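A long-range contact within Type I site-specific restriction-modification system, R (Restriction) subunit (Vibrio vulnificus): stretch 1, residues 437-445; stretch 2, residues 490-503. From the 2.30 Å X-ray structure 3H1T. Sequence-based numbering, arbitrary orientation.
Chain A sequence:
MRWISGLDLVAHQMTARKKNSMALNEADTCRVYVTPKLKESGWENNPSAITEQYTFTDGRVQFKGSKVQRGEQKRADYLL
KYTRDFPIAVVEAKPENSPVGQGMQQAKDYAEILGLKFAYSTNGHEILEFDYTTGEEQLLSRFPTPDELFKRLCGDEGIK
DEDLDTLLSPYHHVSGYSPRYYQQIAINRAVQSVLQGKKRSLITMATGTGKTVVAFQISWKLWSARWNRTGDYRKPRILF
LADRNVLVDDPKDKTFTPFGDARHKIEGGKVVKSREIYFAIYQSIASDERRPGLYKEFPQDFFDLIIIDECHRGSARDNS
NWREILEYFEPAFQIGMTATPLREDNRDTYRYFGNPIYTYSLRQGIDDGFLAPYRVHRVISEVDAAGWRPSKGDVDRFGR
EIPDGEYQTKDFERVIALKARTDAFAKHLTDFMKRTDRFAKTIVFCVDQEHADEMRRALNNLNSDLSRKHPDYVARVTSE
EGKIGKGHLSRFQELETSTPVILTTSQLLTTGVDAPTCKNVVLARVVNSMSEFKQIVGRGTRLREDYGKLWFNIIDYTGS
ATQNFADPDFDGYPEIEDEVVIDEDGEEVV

Stretch 1 (437-445) DRFAKTIVF
Stretch 2, residues 490-503: SRFQELETSTPVIL

How does stretch 1 approach its partner? Asp437 to Ala440 form a type I turn, closed by Ala440 N to Asp437 O at 3.2 Å. Phe439 (phi/psi -113/17, chi1 m at -81°, chi2 79°) leaves sideways, and its ring end comes nearer to the loop of stretch 2: CD2 lies 3.7 Å from Val501 CG2, and the ring edge meets Thr499 CG2, 3.9 Å from CE2. A water bridges the backbones, donating to Phe439 O (2.6 Å) and Ser498 O (2.7 Å).

What holds the Lys441 ammonium? Its side chain, m, t, t, m from chi1 to chi4, leaves sideways and then reaches into stretch 2. CD lies over one face of the Phe492 ring (Phe492 chi1 t, chi2 80°), 4.2 Å from the centroid, a CH-pi contact. Beyond it, NZ donates to Thr497 O at 2.9 Å, with weak bonds at 3.5 Å from NZ to Thr497 OG1 and from NZ to Pro500 O. Two carbonyls and one hydroxyl oxygen thus receive the charged end while the aliphatic part packs on the aromatic ring. The peptide before Pro500 is cis.

How do the backbones pair? They run parallel, with Thr442 opposite Ile502 (CA to CA 4.6 Å) and Ile443 opposite Leu503 (CA to CA 4.8 Å), all four in extended conformation. Thr442 N donates to Val501 O (2.6 Å, 174°), Leu503 N to Thr442 O (2.9 Å, 159°) and Val444 N to Leu503 O (2.8 Å, 167°). The ladder therefore alternates between strands.

Which side chains line the sheet? Thr442 (chi1 m) and Ile502 (m, m) share one face, Thr442 CB lying 3.6 Å from Ile502 CD1. Ile443 (m, t) and Leu503 (m, t) share the other face, where Ile443 CG1 packs 3.5 Å from Phe492 CZ, an apolar contact joining strand to helix. Val444 CG2 (chi1 t) then reaches Ile502 CG2 at 3.9 Å.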

ATOM      1  N   ASP A 437     -10.463   6.437 -25.395  1.00 41.58           N
ATOM      2  CA  ASP A 437      -9.353   5.581 -25.830  1.00 40.19           C
ATOM      3  C   ASP A 437      -9.876   4.149 -25.950  1.00 40.23           C
ATOM      4  O   ASP A 437     -10.071   3.453 -24.939  1.00 40.50           O
ATOM      5  CB  ASP A 437      -8.180   5.658 -24.825  1.00 38.90           C
ATOM      6  CG  ASP A 437      -6.935   4.883 -25.284  1.00 39.93           C
ATOM      7  OD1 ASP A 437      -6.861   4.504 -26.473  1.00 40.90           O
ATOM      8  OD2 ASP A 437      -6.017   4.660 -24.457  1.00 38.87           O
ATOM      9  N   ARG A 438     -10.118   3.716 -27.186  1.00 36.34           N
ATOM     10  CA  ARG A 438     -10.635   2.374 -27.435  1.00 34.71           C
ATOM     11  C   ARG A 438      -9.708   1.239 -27.013  1.00 34.96           C
ATOM     12  O   ARG A 438     -10.138   0.087 -26.940  1.00 34.68           O
ATOM     13  CB  ARG A 438     -11.002   2.207 -28.906  1.00 31.88           C
ATOM     14  CG  ARG A 438     -11.934   3.282 -29.412  1.00 33.50           C
ATOM     15  CD  ARG A 438     -12.528   2.882 -30.728  1.00 33.88           C
ATOM     16  NE  ARG A 438     -13.451   1.756 -30.584  1.00 35.13           N
ATOM     17  CZ  ARG A 438     -13.916   1.049 -31.607  1.00 36.16           C
ATOM     18  NH1 ARG A 438     -13.537   1.349 -32.844  1.00 34.35           N
ATOM     19  NH2 ARG A 438     -14.773   0.060 -31.399  1.00 37.83           N
ATOM     20  N   PHE A 439      -8.445   1.552 -26.736  1.00 25.97           N
ATOM     21  CA  PHE A 439      -7.519   0.518 -26.306  1.00 26.35           C
ATOM     22  C   PHE A 439      -7.050   0.665 -24.869  1.00 27.13           C
ATOM     23  O   PHE A 439      -6.050   0.074 -24.473  1.00 26.32           O
ATOM     24  CB  PHE A 439      -6.316   0.429 -27.245  1.00 35.02           C
ATOM     25  CG  PHE A 439      -6.592  -0.356 -28.485  1.00 35.88           C
ATOM     26  CD1 PHE A 439      -7.283   0.217 -29.542  1.00 35.92           C
ATOM     27  CD2 PHE A 439      -6.227  -1.692 -28.567  1.00 34.66           C
ATOM     28  CE1 PHE A 439      -7.614  -0.534 -30.672  1.00 36.69           C
ATOM     29  CE2 PHE A 439      -6.556  -2.458 -29.697  1.00 34.59           C
ATOM     30  CZ  PHE A 439      -7.248  -1.877 -30.747  1.00 36.34           C
ATOM     31  N   ALA A 440      -7.772   1.459 -24.086  1.00 27.21           N
ATOM     32  CA  ALA A 440      -7.440   1.634 -22.678  1.00 26.57           C
ATOM     33  C   ALA A 440      -7.889   0.341 -21.994  1.00 27.65           C
ATOM     34  O   ALA A 440      -9.071  -0.020 -22.064  1.00 28.86           O
ATOM     35  CB  ALA A 440      -8.195   2.821 -22.113  1.00 12.29           C
ATOM     36  N   LYS A 441      -6.966  -0.360 -21.339  1.00 27.89           N
ATOM     37  CA  LYS A 441      -7.321  -1.615 -20.687  1.00 27.40           C
ATOM     38  C   LYS A 441      -8.361  -1.396 -19.620  1.00 27.29           C
ATOM     39  O   LYS A 441      -8.188  -0.560 -18.736  1.00 27.29           O
ATOM     40  CB  LYS A 441      -6.096  -2.293 -20.095  1.00 33.16           C
ATOM     41  CG  LYS A 441      -5.191  -2.923 -21.140  1.00 33.07           C
ATOM     42  CD  LYS A 441      -4.183  -3.850 -20.484  1.00 34.32           C
ATOM     43  CE  LYS A 441      -3.026  -4.213 -21.425  1.00 35.08           C
ATOM     44  NZ  LYS A 441      -3.335  -5.197 -22.503  1.00 40.26           N
ATOM     45  N   THR A 442      -9.429  -2.187 -19.705  1.00 30.68           N
ATOM     46  CA  THR A 442     -10.593  -2.085 -18.823  1.00 28.93           C
ATOM     47  C   THR A 442     -11.038  -3.404 -18.188  1.00 27.50           C
ATOM     48  O   THR A 442     -10.923  -4.456 -18.805  1.00 30.11           O
ATOM     49  CB  THR A 442     -11.789  -1.538 -19.630  1.00 23.68           C
ATOM     50  OG1 THR A 442     -11.427  -0.283 -20.214  1.00 25.71           O
ATOM     51  CG2 THR A 442     -13.013  -1.375 -18.752  1.00 23.79           C
ATOM     52  N   ILE A 443     -11.571  -3.337 -16.972  1.00 23.00           N
ATOM     53  CA  ILE A 443     -12.066  -4.523 -16.272  1.00 23.43           C
ATOM     54  C   ILE A 443     -13.502  -4.247 -15.853  1.00 23.89           C
ATOM     55  O   ILE A 443     -13.778  -3.230 -15.227  1.00 24.79           O
ATOM     56  CB  ILE A 443     -11.244  -4.849 -14.985  1.00 36.21           C
ATOM     57  CG1 ILE A 443      -9.779  -5.117 -15.333  1.00 37.36           C
ATOM     58  CG2 ILE A 443     -11.802  -6.118 -14.315  1.00 36.93           C
ATOM     59  CD1 ILE A 443      -8.893  -5.304 -14.121  1.00 37.99           C
ATOM     60  N   VAL A 444     -14.427  -5.139 -16.184  1.00 26.97           N
ATOM     61  CA  VAL A 444     -15.825  -4.925 -15.819  1.00 26.15           C
ATOM     62  C   VAL A 444     -16.303  -5.973 -14.832  1.00 26.10           C
ATOM     63  O   VAL A 444     -16.335  -7.160 -15.137  1.00 26.31           O
ATOM     64  CB  VAL A 444     -16.746  -4.952 -17.078  1.00 22.12           C
ATOM     65  CG1 VAL A 444     -18.200  -4.610 -16.696  1.00 20.09           C
ATOM     66  CG2 VAL A 444     -16.241  -3.972 -18.103  1.00 17.31           C
ATOM     67  N   PHE A 445     -16.678  -5.523 -13.645  1.00 26.47           N
ATOM     68  CA  PHE A 445     -17.133  -6.425 -12.603  1.00 27.21           C
ATOM     69  C   PHE A 445     -18.636  -6.655 -12.654  1.00 29.74           C
ATOM     70  O   PHE A 445     -19.428  -5.785 -12.283  1.00 32.46           O
ATOM     71  CB  PHE A 445     -16.722  -5.875 -11.242  1.00 30.66           C
ATOM     72  CG  PHE A 445     -15.244  -5.914 -11.010  1.00 32.08           C
ATOM     73  CD1 PHE A 445     -14.637  -7.064 -10.522  1.00 30.54           C
ATOM     74  CD2 PHE A 445     -14.447  -4.827 -11.354  1.00 34.20           C
ATOM     75  CE1 PHE A 445     -13.253  -7.138 -10.382  1.00 32.21           C
ATOM     76  CE2 PHE A 445     -13.058  -4.891 -11.215  1.00 35.23           C
ATOM     77  CZ  PHE A 445     -12.462  -6.053 -10.728  1.00 32.09           C
ATOM     78  N   SER A 490      -3.404 -13.332 -18.337  1.00 31.52           N
ATOM     79  CA  SER A 490      -1.955 -13.229 -18.430  1.00 30.99           C
ATOM     80  C   SER A 490      -1.489 -12.161 -19.405  1.00 31.18           C
ATOM     81  O   SER A 490      -0.632 -11.346 -19.084  1.00 33.20           O
ATOM     82  CB  SER A 490      -1.372 -14.584 -18.837  1.00 41.02           C
ATOM     83  OG  SER A 490       0.043 -14.550 -18.854  1.00 44.71           O
ATOM     84  N   ARG A 491      -2.053 -12.182 -20.607  1.00 38.72           N
ATOM     85  CA  ARG A 491      -1.700 -11.218 -21.652  1.00 37.25           C
ATOM     86  C   ARG A 491      -2.204  -9.830 -21.300  1.00 37.34           C
ATOM     87  O   ARG A 491      -1.552  -8.825 -21.592  1.00 36.99           O
ATOM     88  CB  ARG A 491      -2.298 -11.633 -22.999  1.00 52.17           C
ATOM     89  CG  ARG A 491      -1.892 -13.028 -23.468  1.00 56.92           C
ATOM     90  CD  ARG A 491      -2.329 -13.301 -24.921  1.00 59.54           C
ATOM     91  NE  ARG A 491      -2.986 -14.604 -25.057  1.00 63.64           N
ATOM     92  CZ  ARG A 491      -4.309 -14.773 -25.119  1.00 66.56           C
ATOM     93  NH1 ARG A 491      -5.125 -13.716 -25.071  1.00 64.68           N
ATOM     94  NH2 ARG A 491      -4.827 -16.000 -25.199  1.00 65.43           N
ATOM     95  N   PHE A 492      -3.379  -9.782 -20.683  1.00 34.02           N
ATOM     96  CA  PHE A 492      -3.997  -8.520 -20.283  1.00 32.36           C
ATOM     97  C   PHE A 492      -3.093  -7.751 -19.312  1.00 33.43           C
ATOM     98  O   PHE A 492      -2.941  -6.530 -19.394  1.00 32.47           O
ATOM     99  CB  PHE A 492      -5.345  -8.798 -19.608  1.00 25.09           C
ATOM    100  CG  PHE A 492      -5.990  -7.587 -18.994  1.00 22.33           C
ATOM    101  CD1 PHE A 492      -6.699  -6.678 -19.772  1.00 20.66           C
ATOM    102  CD2 PHE A 492      -5.924  -7.381 -17.622  1.00 20.26           C
ATOM    103  CE1 PHE A 492      -7.340  -5.580 -19.171  1.00 19.09           C
ATOM    104  CE2 PHE A 492      -6.555  -6.302 -17.025  1.00 19.08           C
ATOM    105  CZ  PHE A 492      -7.265  -5.400 -17.801  1.00 17.24           C
ATOM    106  N   GLN A 493      -2.494  -8.494 -18.388  1.00 30.80           N
ATOM    107  CA  GLN A 493      -1.617  -7.945 -17.373  1.00 31.85           C
ATOM    108  C   GLN A 493      -0.308  -7.401 -17.916  1.00 34.66           C
ATOM    109  O   GLN A 493       0.321  -6.547 -17.288  1.00 35.06           O
ATOM    110  CB  GLN A 493      -1.330  -9.015 -16.324  1.00 28.81           C
ATOM    111  CG  GLN A 493      -2.521  -9.325 -15.446  1.00 28.92           C
ATOM    112  CD  GLN A 493      -2.178 -10.291 -14.344  1.00 30.97           C
ATOM    113  OE1 GLN A 493      -2.887 -10.388 -13.349  1.00 31.79           O
ATOM    114  NE2 GLN A 493      -1.082 -11.015 -14.515  1.00 30.79           N
ATOM    115  N   GLU A 494       0.100  -7.881 -19.086  1.00 44.85           N
ATOM    116  CA  GLU A 494       1.356  -7.436 -19.673  1.00 47.65           C
ATOM    117  C   GLU A 494       1.281  -5.998 -20.136  1.00 48.60           C
ATOM    118  O   GLU A 494       0.292  -5.587 -20.747  1.00 48.81           O
ATOM    119  CB  GLU A 494       1.735  -8.361 -20.827  1.00 54.64           C
ATOM    120  CG  GLU A 494       1.478  -9.798 -20.457  1.00 58.79           C
ATOM    121  CD  GLU A 494       2.293 -10.786 -21.244  1.00 63.26           C
ATOM    122  OE1 GLU A 494       2.147 -10.851 -22.490  1.00 64.16           O
ATOM    123  OE2 GLU A 494       3.078 -11.509 -20.593  1.00 63.70           O
ATOM    124  N   LEU A 495       2.333  -5.243 -19.818  1.00 41.51           N
ATOM    125  CA  LEU A 495       2.457  -3.828 -20.169  1.00 41.94           C
ATOM    126  C   LEU A 495       2.521  -3.557 -21.668  1.00 42.24           C
ATOM    127  O   LEU A 495       1.959  -2.570 -22.155  1.00 42.02           O
ATOM    128  CB  LEU A 495       3.733  -3.242 -19.557  1.00 37.21           C
ATOM    129  CG  LEU A 495       4.155  -3.631 -18.137  1.00 36.42           C
ATOM    130  CD1 LEU A 495       5.483  -2.938 -17.794  1.00 33.64           C
ATOM    131  CD2 LEU A 495       3.064  -3.232 -17.164  1.00 36.35           C
ATOM    132  N   GLU A 496       3.203  -4.436 -22.396  1.00 37.73           N
ATOM    133  CA  GLU A 496       3.413  -4.269 -23.830  1.00 39.77           C
ATOM    134  C   GLU A 496       2.364  -4.843 -24.796  1.00 39.13           C
ATOM    135  O   GLU A 496       2.467  -4.621 -26.004  1.00 40.48           O
ATOM    136  CB  GLU A 496       4.784  -4.843 -24.191  1.00 65.48           C
ATOM    137  CG  GLU A 496       5.497  -4.211 -25.392  1.00 68.92           C
ATOM    138  CD  GLU A 496       6.475  -3.111 -24.994  1.00 71.64           C
ATOM    139  OE1 GLU A 496       6.896  -3.097 -23.814  1.00 73.11           O
ATOM    140  OE2 GLU A 496       6.835  -2.280 -25.861  1.00 72.65           O
ATOM    141  N   THR A 497       1.363  -5.564 -24.292  1.00 43.03           N
ATOM    142  CA  THR A 497       0.337  -6.151 -25.162  1.00 39.31           C
ATOM    143  C   THR A 497      -0.861  -5.209 -25.314  1.00 38.36           C
ATOM    144  O   THR A 497      -1.242  -4.547 -24.358  1.00 39.23           O
ATOM    145  CB  THR A 497      -0.154  -7.465 -24.583  1.00 38.75           C
ATOM    146  OG1 THR A 497      -0.612  -7.238 -23.246  1.00 40.56           O
ATOM    147  CG2 THR A 497       0.954  -8.501 -24.571  1.00 38.39           C
ATOM    148  N   SER A 498      -1.473  -5.155 -26.494  1.00 33.56           N
ATOM    149  CA  SER A 498      -2.618  -4.259 -26.682  1.00 33.75           C
ATOM    150  C   SER A 498      -3.980  -4.896 -26.408  1.00 32.66           C
ATOM    151  O   SER A 498      -4.966  -4.191 -26.194  1.00 30.72           O
ATOM    152  CB  SER A 498      -2.605  -3.631 -28.093  1.00 47.44           C
ATOM    153  OG  SER A 498      -2.742  -4.604 -29.112  1.00 51.68           O
ATOM    154  N   THR A 499      -4.044  -6.226 -26.415  1.00 30.68           N
ATOM    155  CA  THR A 499      -5.303  -6.915 -26.140  1.00 31.85           C
ATOM    156  C   THR A 499      -5.074  -8.181 -25.306  1.00 30.00           C
ATOM    157  O   THR A 499      -3.972  -8.727 -25.289  1.00 32.22           O
ATOM    158  CB  THR A 499      -6.035  -7.308 -27.440  1.00 43.98           C
ATOM    159  OG1 THR A 499      -5.227  -8.228 -28.181  1.00 47.35           O
ATOM    160  CG2 THR A 499      -6.312  -6.096 -28.299  1.00 46.01           C
ATOM    161  N   PRO A 500      -6.116  -8.654 -24.594  1.00 27.64           N
ATOM    162  CA  PRO A 500      -7.474  -8.105 -24.498  1.00 25.39           C
ATOM    163  C   PRO A 500      -7.478  -6.683 -23.967  1.00 25.40           C
ATOM    164  O   PRO A 500      -6.568  -6.272 -23.243  1.00 27.43           O
ATOM    165  CB  PRO A 500      -8.166  -9.056 -23.520  1.00 23.81           C
ATOM    166  CG  PRO A 500      -7.412 -10.337 -23.683  1.00 24.42           C
ATOM    167  CD  PRO A 500      -5.991  -9.832 -23.720  1.00 24.93           C
ATOM    168  N   VAL A 501      -8.496  -5.920 -24.324  1.00 23.62           N
ATOM    169  CA  VAL A 501      -8.596  -4.570 -23.828  1.00 23.08           C
ATOM    170  C   VAL A 501      -9.567  -4.587 -22.642  1.00 23.89           C
ATOM    171  O   VAL A 501      -9.325  -3.957 -21.619  1.00 24.37           O
ATOM    172  CB  VAL A 501      -9.094  -3.629 -24.933  1.00 23.01           C
ATOM    173  CG1 VAL A 501      -9.215  -2.220 -24.398  1.00 22.02           C
ATOM    174  CG2 VAL A 501      -8.132  -3.669 -26.094  1.00 21.25           C
ATOM    175  N   ILE A 502     -10.638  -5.364 -22.782  1.00 30.21           N
ATOM    176  CA  ILE A 502     -11.669  -5.489 -21.766  1.00 28.56           C
ATOM    177  C   ILE A 502     -11.777  -6.891 -21.205  1.00 30.16           C
ATOM    178  O   ILE A 502     -11.914  -7.847 -21.959  1.00 32.84           O
ATOM    179  CB  ILE A 502     -13.089  -5.223 -22.320  1.00 24.93           C
ATOM    180  CG1 ILE A 502     -13.066  -4.132 -23.394  1.00 21.76           C
ATOM    181  CG2 ILE A 502     -14.012  -4.888 -21.166  1.00 24.80           C
ATOM    182  CD1 ILE A 502     -12.740  -2.813 -22.882  1.00 23.78           C
ATOM    183  N   LEU A 503     -11.735  -7.019 -19.888  1.00 27.67           N
ATOM    184  CA  LEU A 503     -11.907  -8.313 -19.254  1.00 26.36           C
ATOM    185  C   LEU A 503     -13.192  -8.210 -18.437  1.00 27.49           C
ATOM    186  O   LEU A 503     -13.429  -7.197 -17.776  1.00 26.65           O
ATOM    187  CB  LEU A 503     -10.757  -8.646 -18.294  1.00 29.24           C
ATOM    188  CG  LEU A 503      -9.327  -8.972 -18.745  1.00 30.46           C
ATOM    189  CD1 LEU A 503      -8.511  -9.398 -17.515  1.00 28.01           C
ATOM    190  CD2 LEU A 503      -9.351 -10.091 -19.765  1.00 26.88           C
TER
HETATM  191  O   HOH W   1      -4.429  -1.852 -25.040  1.00 28.95           O